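Local coordinates for proline dehydrogenase (Bradyrhizobium japonicum USDA 110, PDB 3HAZ), which probably oxidises proline to glutamate in two steps, with FAD serving its proline dehydrogenase section and NAD its aldehyde dehydrogenase section, at residues N276-E282 and G308-Q314; D533-E537 and A590-A594; V652-P658 and I728-T734. All coordinates share one frame; numbering follows the deposited sequence.

Contact 1 of 3, residues N276-E282 and G308-Q314; sequences NFTVDAE and GFGLAIQ. With FAD (flavin-adenine dinucleotide), chain C.
Gln314 reaches across to Glu282 and Ala281 and spends one amide nitrogen on two oxygens: NE2 donates to the carbonyl O of Glu282 at 2.8 Å and, almost straight (173°), to flavin O2 of FAD at 2.6 Å. A bend at chi2 (144°) lays the amide against the methyl of Ala281, Gln314 CD standing 3.4 Å from Ala281 CB, while OE1 is held by Gln317. Ala281 adds two backbone bonds, its N to flavin O4 and its O from flavin N3, so protein donors and an acceptor match the pyrimidine edge. An alanine in place of Gln314 removes the donor shared by flavin O2 and Glu282 O, and would probably leave both oxygens without that mate and open a gap beside the Ala281 methyl.

The start of the strands is as tight as this flavin corner. Gly308 O is gripped twice, by the backbone N of Phe277 and by Asn276 ND2, the latter at 2.8 Å with Gly308 O near the amide plane of Asn276. A side chain on Gly308 would be pressed against Asn276 CA. Beyond it, Val279 N binds Gly310 O, and the rings of Phe277 and Phe309 meet obliquely, CD2 of Phe277 being 3.9 Å from CD1 of Phe309. Between the two tight parts solvent enters: a water lies 2.8 Å from both Val279 O and Ala312 O.

These are neighbouring parallel strands of the proline dehydrogenase barrel, joined by a beta-alpha-beta crossover. Strands 235-238 and 338-343 flank the pair, and helix 287-298 packs on Val279, Phe309 and Leu311.

Contact 2 of 3, residues D533-E537 and A590-A594; sequences DVKAE and AHFIA
Asp533 meets Ala590 through its methylene, Asp533 CB lying 3.8 Å from Ala590 CB, with the carbonyl O of Asp533 equally near that methyl; its carboxylate turns to Gln529, one helical turn back. Val534 follows and does most of the apolar work, its two methyls diverging over the second helix. With CG1 anti to the backbone N (chi1 169°), that branch rests near Ala594 CB at 4.1 Å, while CG2 presses on Ile593 CG2 at 3.6 Å, the two side chains crossing at about a right angle. The carbonyl of Val534 also faces the methyl of Ala594, and it accepts the backbone N of Glu537.

Glu537 folds back over its partner. Its CB touches Ala594 CB at 3.7 Å, and the bend at chi2 (-65°) draws CG alongside the backbone of His591. The carboxylate thereby reaches the imidazole: His591 ND1 donates to Glu537 OE1. At 3.2 Å and an N-H...O angle of 148° it is a rather long, somewhat bent hydrogen bond. OE1 lies close to the ring plane, whereas ND1 meets it from above the carboxylate plane; the two planes are nearly perpendicular. A water accepts from His591 N at 3.3 Å and donates only weakly to Glu537 OE2.

His591 and Phe592 also touch Glu694 of helix 689-702, and Ile593 is packed against helix 604-629. The arrangement is helix-to-helix packing over small alanines, bordered by a His-carboxylate hydrogen bond, within the helical part of the aldehyde dehydrogenase section and away from the annotated sites.

Contact 3 of 3, residues V652-P658 and I728-T734; sequences VFVAISP and IAGVVFT. With NAD (nicotinamide-adenine-dinucleotide), chain D.
Ile656 O is gripped twice, by the backbone N of Thr734 at 3.1 Å and by Gln669 NE2. At the far end Val652 O receives Ala729 N at 2.8 Å, nearly straight (167°). Between them runs a parallel ladder: Val654 N donates to Gly730 O, Val732 N to Val654 O, and Ile656 N to Val732 O.

Phe653 explains the glycine opposite it. Its ring lies with one face over Gly730, whose CA is 4.0 Å from the ring centroid in a CH-pi contact. A CB on Gly730 would collide with Phe653 CZ and, at the positive phi there (166°), would also jam against the carbonyl O of Ala729. On the same side of the sheet, Val732 CG1 packs on Ala655 CB at 3.6 Å. On the other, Val654 CG2 meets Ile728 CG2 at 3.6 Å, and Ile656 CG2 lies at the edge of the Phe733 ring, 3.6 Å from Phe733 CD1. Phe733 CG is anti to its own N (chi1 170°), which swings the ring toward the dinucleotide.

These are adjacent strands of the Rossmann-type, NAD-binding sheet of the aldehyde dehydrogenase section, with helix 737-749 packed on Ile656 and Phe733. Where they end, Pro658 CG sits on Thr734 CG2. Thr734 OG1 is bonded to Gln669; its CG2 is modelled 3.1 Å from NAD C4N, doubtfully close. The adenosine ribose O3B donates to Ser657 O. From these segments, then, the cofactor receives one carbonyl and otherwise mainly carbon, from Ile656, Phe733 and Thr734, while Lys683 and Glu886 supply charged partners from other parts of the pocket.

Contacts 1 and 3 are buried pairings of parallel strands, each with a dinucleotide cofactor at its C-terminal end, whereas contact 2 joins two helices in a partly exposed place without any ligand. They serve different sections of the enzyme: contact 1 the flavin-binding barrel, contacts 2 and 3 the aldehyde dehydrogenase part, with the centres of contacts 1 and 3 about 58 Å apart. Contact 1 binds the flavin ring by backbone and amide hydrogen bonds; contact 3 offers mostly carbon, with one carbonyl for a ribose hydroxyl. Contact 2, about 13 Å from contact 3 between nearest atoms, replaces backbone ladders with methyl packing and one side-chain bond.

Contact 1 of 3, residues N276-E282 and G308-Q314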
# COMPACT_ATOMS: atom_id res chain seq x y z
N ASN A 276 12.44 -59.42 19.31
CA ASN A 276 11.56 -58.51 18.60
C ASN A 276 12.22 -58.21 17.24
O ASN A 276 13.39 -57.84 17.17
CB ASN A 276 11.39 -57.23 19.42
CG ASN A 276 10.45 -56.21 18.76
OD1 ASN A 276 10.58 -55.01 18.99
ND2 ASN A 276 9.52 -56.69 17.94
N PHE A 277 11.46 -58.39 16.16
CA PHE A 277 11.97 -58.21 14.81
C PHE A 277 11.08 -57.21 14.06
O PHE A 277 9.94 -57.52 13.73
CB PHE A 277 12.00 -59.57 14.09
CG PHE A 277 12.62 -59.54 12.73
CD1 PHE A 277 13.99 -59.68 12.57
CD2 PHE A 277 11.82 -59.40 11.60
CE1 PHE A 277 14.56 -59.66 11.31
CE2 PHE A 277 12.39 -59.38 10.33
CZ PHE A 277 13.76 -59.51 10.18
N THR A 278 11.60 -56.01 13.80
CA THR A 278 10.77 -54.93 13.26
C THR A 278 11.21 -54.50 11.86
O THR A 278 12.37 -54.14 11.65
CB THR A 278 10.78 -53.68 14.18
OG1 THR A 278 10.57 -54.08 15.54
CG2 THR A 278 9.68 -52.70 13.77
N VAL A 279 10.28 -54.55 10.91
CA VAL A 279 10.50 -54.01 9.57
C VAL A 279 10.20 -52.51 9.55
O VAL A 279 9.05 -52.08 9.75
CB VAL A 279 9.64 -54.73 8.51
CG1 VAL A 279 9.94 -54.20 7.10
CG2 VAL A 279 9.87 -56.25 8.57
N ASP A 280 11.23 -51.70 9.31
CA ASP A 280 11.07 -50.25 9.31
C ASP A 280 10.13 -49.81 8.19
O ASP A 280 9.95 -50.53 7.20
CB ASP A 280 12.42 -49.55 9.14
CG ASP A 280 13.29 -49.62 10.39
OD1 ASP A 280 12.78 -49.97 11.48
OD2 ASP A 280 14.49 -49.29 10.29
N ALA A 281 9.54 -48.63 8.35
CA ALA A 281 8.72 -48.03 7.31
C ALA A 281 9.55 -46.98 6.58
O ALA A 281 10.24 -46.18 7.22
CB ALA A 281 7.47 -47.42 7.90
N GLU A 282 9.47 -46.98 5.26
CA GLU A 282 10.28 -46.07 4.45
C GLU A 282 9.40 -45.11 3.65
O GLU A 282 8.38 -44.64 4.17
CB GLU A 282 11.25 -46.88 3.57
CG GLU A 282 12.12 -47.82 4.43
CD GLU A 282 13.17 -48.59 3.64
OE1 GLU A 282 14.20 -47.99 3.26
OE2 GLU A 282 12.98 -49.81 3.44
N GLY A 308 7.36 -61.95 18.30
CA GLY A 308 8.26 -60.82 18.13
C GLY A 308 8.24 -60.12 16.78
O GLY A 308 8.82 -59.04 16.63
N PHE A 309 7.58 -60.72 15.79
CA PHE A 309 7.54 -60.13 14.45
C PHE A 309 6.68 -58.88 14.44
O PHE A 309 5.67 -58.80 15.15
CB PHE A 309 7.01 -61.12 13.42
CG PHE A 309 7.08 -60.61 12.00
CD1 PHE A 309 8.21 -60.83 11.22
CD2 PHE A 309 6.02 -59.91 11.45
CE1 PHE A 309 8.28 -60.36 9.93
CE2 PHE A 309 6.08 -59.44 10.15
CZ PHE A 309 7.21 -59.66 9.39
N GLY A 310 7.08 -57.90 13.63
CA GLY A 310 6.35 -56.65 13.55
C GLY A 310 6.88 -55.67 12.52
O GLY A 310 7.79 -55.98 11.74
N LEU A 311 6.28 -54.49 12.52
CA LEU A 311 6.61 -53.46 11.54
C LEU A 311 6.31 -52.09 12.10
O LEU A 311 5.56 -51.95 13.08
CB LEU A 311 5.78 -53.66 10.27
CG LEU A 311 4.38 -53.02 10.30
CD1 LEU A 311 3.79 -52.96 8.90
CD2 LEU A 311 3.46 -53.77 11.25
N ALA A 312 6.89 -51.07 11.48
CA ALA A 312 6.61 -49.69 11.84
C ALA A 312 5.51 -49.15 10.93
O ALA A 312 5.41 -49.54 9.76
CB ALA A 312 7.86 -48.83 11.71
N ILE A 313 4.68 -48.26 11.48
CA ILE A 313 3.63 -47.57 10.74
C ILE A 313 3.74 -46.07 11.00
O ILE A 313 3.80 -45.63 12.15
CB ILE A 313 2.24 -48.06 11.16
CG1 ILE A 313 2.11 -49.57 10.96
CG2 ILE A 313 1.15 -47.33 10.38
CD1 ILE A 313 0.88 -50.17 11.63
N GLN A 314 3.78 -45.29 9.92
CA GLN A 314 4.00 -43.85 10.01
C GLN A 314 2.68 -43.07 10.07
O GLN A 314 1.92 -43.02 9.10
CB GLN A 314 4.83 -43.36 8.82
CG GLN A 314 6.19 -44.03 8.66
CD GLN A 314 6.56 -44.23 7.20
OE1 GLN A 314 5.73 -44.64 6.39
NE2 GLN A 314 7.81 -43.94 6.85
PA FAD C . 8.03 -34.36 17.03
O1A FAD C . 8.96 -33.02 17.13
O2A FAD C . 6.86 -34.30 17.91
O5B FAD C . 7.50 -34.52 15.50
C5B FAD C . 8.45 -34.48 14.48
C4B FAD C . 7.81 -34.95 13.16
O4B FAD C . 6.39 -34.50 12.81
C3B FAD C . 8.47 -35.40 12.01
O3B FAD C . 9.54 -36.33 12.15
C2B FAD C . 7.35 -35.64 11.02
O2B FAD C . 6.95 -36.98 10.82
C1B FAD C . 6.27 -34.70 11.42
N9A FAD C . 6.25 -33.39 10.80
C8A FAD C . 7.19 -32.37 10.90
N7A FAD C . 6.71 -31.30 10.19
C5A FAD C . 5.46 -31.67 9.65
C6A FAD C . 4.47 -30.93 8.78
N6A FAD C . 4.74 -29.56 8.35
N1A FAD C . 3.35 -31.51 8.42
C2A FAD C . 3.06 -32.82 8.83
N3A FAD C . 4.01 -33.53 9.66
C4A FAD C . 5.18 -32.92 10.04
N1 FAD C . 10.13 -43.05 10.95
C2 FAD C . 9.87 -43.67 9.75
O2 FAD C . 9.39 -42.94 8.69
N3 FAD C . 10.13 -45.08 9.61
C4 FAD C . 10.64 -45.79 10.65
O4 FAD C . 10.84 -47.18 10.53
C4X FAD C . 10.92 -45.14 11.90
N5 FAD C . 11.47 -45.91 13.06
C5X FAD C . 11.74 -45.25 14.28
C6 FAD C . 12.29 -46.01 15.41
C7 FAD C . 12.56 -45.35 16.63
C7M FAD C . 13.15 -46.14 17.79
C8 FAD C . 12.28 -43.91 16.78
C8M FAD C . 12.56 -43.16 18.09
C9 FAD C . 11.75 -43.18 15.69
C9A FAD C . 11.48 -43.86 14.41
N10 FAD C . 10.93 -43.12 13.28
C10 FAD C . 10.66 -43.80 12.03
C1' FAD C . 10.47 -41.70 13.41
C2' FAD C . 11.51 -40.60 13.05
O2' FAD C . 12.82 -41.16 13.01
C3' FAD C . 11.38 -39.44 14.05
O3' FAD C . 12.01 -39.79 15.29
C4' FAD C . 9.89 -39.04 14.34
O4' FAD C . 9.06 -38.88 13.24
C5' FAD C . 9.79 -37.84 15.32
O5' FAD C . 8.55 -37.80 16.01
P FAD C . 8.55 -37.15 17.54
O1P FAD C . 7.03 -37.33 18.21
O2P FAD C . 9.59 -37.79 18.35
O3P FAD C . 9.03 -35.60 17.38
O HOH W 1 7.03 -51.03 8.08

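Contact 2 of 3, residues D533-E537 and A590-A594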
# COMPACT_ATOMS: atom_id res chain seq x y z
N ASP A 533 -4.91 -48.40 -19.48
CA ASP A 533 -5.27 -47.35 -20.43
C ASP A 533 -4.34 -47.36 -21.64
O ASP A 533 -4.80 -47.33 -22.78
CB ASP A 533 -5.25 -45.97 -19.75
CG ASP A 533 -6.40 -45.79 -18.76
OD1 ASP A 533 -7.31 -46.64 -18.75
OD2 ASP A 533 -6.39 -44.80 -18.00
N VAL A 534 -3.04 -47.43 -21.38
CA VAL A 534 -2.05 -47.46 -22.46
C VAL A 534 -2.22 -48.72 -23.30
O VAL A 534 -2.14 -48.68 -24.52
CB VAL A 534 -0.61 -47.36 -21.92
CG1 VAL A 534 0.40 -47.67 -23.01
CG2 VAL A 534 -0.36 -45.98 -21.32
N LYS A 535 -2.46 -49.85 -22.63
CA LYS A 535 -2.65 -51.12 -23.32
C LYS A 535 -3.87 -51.06 -24.23
O LYS A 535 -3.88 -51.64 -25.32
CB LYS A 535 -2.77 -52.27 -22.32
CG LYS A 535 -2.92 -53.63 -22.98
CD LYS A 535 -3.00 -54.75 -21.96
CE LYS A 535 -3.16 -56.10 -22.63
NZ LYS A 535 -2.11 -56.32 -23.67
N ALA A 536 -4.90 -50.35 -23.79
CA ALA A 536 -6.14 -50.22 -24.56
C ALA A 536 -5.92 -49.45 -25.86
O ALA A 536 -6.65 -49.66 -26.83
CB ALA A 536 -7.21 -49.55 -23.71
N GLU A 537 -4.93 -48.56 -25.88
CA GLU A 537 -4.65 -47.77 -27.07
C GLU A 537 -3.88 -48.59 -28.10
O GLU A 537 -2.79 -49.10 -27.82
CB GLU A 537 -3.88 -46.50 -26.72
CG GLU A 537 -4.69 -45.50 -25.92
CD GLU A 537 -5.87 -44.94 -26.70
OE1 GLU A 537 -5.75 -44.78 -27.94
OE2 GLU A 537 -6.91 -44.65 -26.08
N ALA A 590 -2.91 -41.38 -22.61
CA ALA A 590 -2.71 -42.81 -22.82
C ALA A 590 -2.37 -43.11 -24.28
O ALA A 590 -1.47 -43.89 -24.58
CB ALA A 590 -3.95 -43.60 -22.39
N HIS A 591 -3.11 -42.46 -25.18
CA HIS A 591 -2.89 -42.59 -26.61
C HIS A 591 -1.47 -42.16 -27.00
O HIS A 591 -0.77 -42.87 -27.71
CB HIS A 591 -3.92 -41.74 -27.36
CG HIS A 591 -3.72 -41.70 -28.84
ND1 HIS A 591 -4.02 -42.77 -29.66
CD2 HIS A 591 -3.29 -40.71 -29.66
CE1 HIS A 591 -3.76 -42.45 -30.92
NE2 HIS A 591 -3.31 -41.20 -30.94
N PHE A 592 -1.06 -40.99 -26.51
CA PHE A 592 0.28 -40.49 -26.84
C PHE A 592 1.39 -41.26 -26.13
O PHE A 592 2.47 -41.45 -26.69
CB PHE A 592 0.37 -38.98 -26.56
CG PHE A 592 -0.31 -38.15 -27.59
CD1 PHE A 592 -1.62 -37.71 -27.41
CD2 PHE A 592 0.34 -37.81 -28.77
CE1 PHE A 592 -2.25 -36.95 -28.37
CE2 PHE A 592 -0.30 -37.04 -29.74
CZ PHE A 592 -1.59 -36.61 -29.54
N ILE A 593 1.14 -41.69 -24.90
CA ILE A 593 2.10 -42.53 -24.20
C ILE A 593 2.27 -43.84 -24.97
O ILE A 593 3.39 -44.33 -25.12
CB ILE A 593 1.67 -42.80 -22.75
CG1 ILE A 593 1.85 -41.53 -21.90
CG2 ILE A 593 2.48 -43.96 -22.14
CD1 ILE A 593 1.27 -41.64 -20.51
N ALA A 594 1.17 -44.37 -25.48
CA ALA A 594 1.22 -45.60 -26.28
C ALA A 594 2.09 -45.42 -27.51
O ALA A 594 2.89 -46.29 -27.84
CB ALA A 594 -0.19 -46.04 -26.69
O HOH W 2 -6.23 -41.48 -24.78

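Contact 3 of 3, residues V652-P658 and I728-T734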
# COMPACT_ATOMS: atom_id res chain seq x y z
N VAL A 652 7.63 -17.54 -42.27
CA VAL A 652 7.52 -18.99 -42.21
C VAL A 652 8.72 -19.61 -41.51
O VAL A 652 9.85 -19.48 -41.98
CB VAL A 652 7.44 -19.64 -43.60
CG1 VAL A 652 7.50 -21.15 -43.47
CG2 VAL A 652 6.17 -19.22 -44.33
N PHE A 653 8.49 -20.28 -40.40
CA PHE A 653 9.56 -21.02 -39.75
C PHE A 653 9.56 -22.47 -40.20
O PHE A 653 8.51 -23.10 -40.35
CB PHE A 653 9.45 -20.95 -38.23
CG PHE A 653 10.44 -20.01 -37.60
CD1 PHE A 653 11.64 -20.48 -37.08
CD2 PHE A 653 10.17 -18.65 -37.52
CE1 PHE A 653 12.55 -19.62 -36.50
CE2 PHE A 653 11.08 -17.78 -36.93
CZ PHE A 653 12.27 -18.27 -36.42
N VAL A 654 10.76 -22.97 -40.45
CA VAL A 654 10.99 -24.39 -40.67
C VAL A 654 11.41 -25.01 -39.34
O VAL A 654 12.38 -24.56 -38.73
CB VAL A 654 12.10 -24.61 -41.71
CG1 VAL A 654 12.44 -26.09 -41.84
CG2 VAL A 654 11.68 -24.02 -43.05
N ALA A 655 10.66 -26.00 -38.87
CA ALA A 655 10.98 -26.70 -37.63
C ALA A 655 11.45 -28.11 -37.93
O ALA A 655 10.74 -28.89 -38.57
CB ALA A 655 9.78 -26.72 -36.70
N ILE A 656 12.65 -28.45 -37.46
CA ILE A 656 13.22 -29.76 -37.69
C ILE A 656 13.56 -30.40 -36.35
O ILE A 656 14.28 -29.82 -35.54
CB ILE A 656 14.49 -29.67 -38.56
CG1 ILE A 656 14.15 -29.14 -39.96
CG2 ILE A 656 15.18 -31.02 -38.64
CD1 ILE A 656 15.35 -28.77 -40.78
N SER A 657 13.03 -31.60 -36.11
CA SER A 657 13.11 -32.22 -34.79
C SER A 657 13.73 -33.62 -34.84
O SER A 657 13.74 -34.26 -35.89
CB SER A 657 11.71 -32.30 -34.19
OG SER A 657 10.80 -32.90 -35.09
N PRO A 658 14.25 -34.10 -33.68
CA PRO A 658 14.91 -35.40 -33.57
C PRO A 658 13.94 -36.51 -33.15
O PRO A 658 12.78 -36.24 -32.84
CB PRO A 658 15.92 -35.19 -32.43
CG PRO A 658 15.47 -33.92 -31.70
CD PRO A 658 14.24 -33.39 -32.39
N ILE A 728 11.73 -18.73 -46.65
CA ILE A 728 11.57 -19.00 -45.22
C ILE A 728 12.21 -17.91 -44.36
O ILE A 728 13.18 -17.28 -44.76
CB ILE A 728 12.10 -20.39 -44.84
CG1 ILE A 728 13.60 -20.47 -45.12
CG2 ILE A 728 11.33 -21.47 -45.60
CD1 ILE A 728 14.35 -21.38 -44.17
N ALA A 729 11.64 -17.69 -43.17
CA ALA A 729 12.04 -16.58 -42.31
C ALA A 729 12.93 -17.01 -41.14
O ALA A 729 13.38 -16.19 -40.34
CB ALA A 729 10.81 -15.86 -41.78
N GLY A 730 13.17 -18.31 -41.02
CA GLY A 730 14.00 -18.80 -39.94
C GLY A 730 13.88 -20.30 -39.77
O GLY A 730 12.97 -20.94 -40.31
N VAL A 731 14.82 -20.85 -39.00
CA VAL A 731 14.90 -22.29 -38.78
C VAL A 731 15.13 -22.60 -37.30
O VAL A 731 16.05 -22.07 -36.67
CB VAL A 731 16.01 -22.92 -39.63
CG1 VAL A 731 16.22 -24.39 -39.26
CG2 VAL A 731 15.70 -22.77 -41.12
N VAL A 732 14.28 -23.45 -36.74
CA VAL A 732 14.48 -23.96 -35.39
C VAL A 732 14.81 -25.45 -35.52
O VAL A 732 14.02 -26.23 -36.03
CB VAL A 732 13.24 -23.71 -34.49
CG1 VAL A 732 11.99 -24.28 -35.13
CG2 VAL A 732 13.46 -24.26 -33.07
N PHE A 733 16.01 -25.81 -35.07
CA PHE A 733 16.55 -27.15 -35.28
C PHE A 733 17.05 -27.81 -34.00
O PHE A 733 17.70 -27.17 -33.17
CB PHE A 733 17.70 -27.09 -36.29
CG PHE A 733 18.49 -28.35 -36.41
CD1 PHE A 733 18.07 -29.37 -37.25
CD2 PHE A 733 19.65 -28.53 -35.67
CE1 PHE A 733 18.80 -30.54 -37.36
CE2 PHE A 733 20.38 -29.70 -35.78
CZ PHE A 733 19.95 -30.70 -36.63
N THR A 734 16.74 -29.09 -33.84
CA THR A 734 17.36 -29.87 -32.78
C THR A 734 17.85 -31.18 -33.37
O THR A 734 17.07 -31.94 -33.94
CB THR A 734 16.40 -30.15 -31.62
OG1 THR A 734 15.99 -28.91 -31.04
CG2 THR A 734 17.10 -30.97 -30.56
PA NAD D . 20.24 -35.58 -36.71
O1A NAD D . 21.35 -34.40 -36.99
O2A NAD D . 20.76 -36.87 -37.19
O5B NAD D . 18.86 -35.17 -37.54
C5B NAD D . 17.76 -34.62 -36.82
C4B NAD D . 16.76 -33.93 -37.77
O4B NAD D . 17.36 -33.13 -38.85
C3B NAD D . 15.81 -34.91 -38.57
O3B NAD D . 14.43 -34.69 -38.59
C2B NAD D . 16.59 -35.07 -39.88
O2B NAD D . 16.04 -35.83 -40.93
C1B NAD D . 16.99 -33.68 -40.11
N9A NAD D . 18.11 -33.59 -41.05
C8A NAD D . 19.06 -34.53 -41.30
N7A NAD D . 19.95 -34.01 -42.28
C5A NAD D . 19.51 -32.71 -42.63
C6A NAD D . 20.00 -31.76 -43.52
N6A NAD D . 21.19 -32.06 -44.30
N1A NAD D . 19.37 -30.57 -43.66
C2A NAD D . 18.24 -30.29 -42.91
N3A NAD D . 17.75 -31.22 -42.03
C4A NAD D . 18.39 -32.44 -41.89
O3 NAD D . 19.85 -35.65 -35.08
PN NAD D . 19.06 -37.00 -34.48
O1N NAD D . 19.89 -38.37 -34.95
O2N NAD D . 17.69 -37.03 -34.97
O5D NAD D . 19.03 -36.94 -32.81
C5D NAD D . 20.24 -37.13 -32.08
C4D NAD D . 21.01 -35.81 -31.85
O4D NAD D . 20.19 -34.60 -31.53
C3D NAD D . 22.21 -35.75 -30.80
O3D NAD D . 23.49 -35.37 -31.25
C2D NAD D . 21.54 -34.94 -29.67
O2D NAD D . 22.25 -34.58 -28.50
C1D NAD D . 20.79 -33.93 -30.44
N1N NAD D . 19.74 -33.38 -29.58
C2N NAD D . 19.99 -32.21 -28.84
C3N NAD D . 18.96 -31.67 -27.97
C7N NAD D . 19.23 -30.38 -27.17
O7N NAD D . 18.34 -29.83 -26.63
N7N NAD D . 20.55 -29.78 -27.19
C4N NAD D . 17.64 -32.35 -27.86
C5N NAD D . 17.39 -33.51 -28.60
C6N NAD D . 18.44 -34.06 -29.48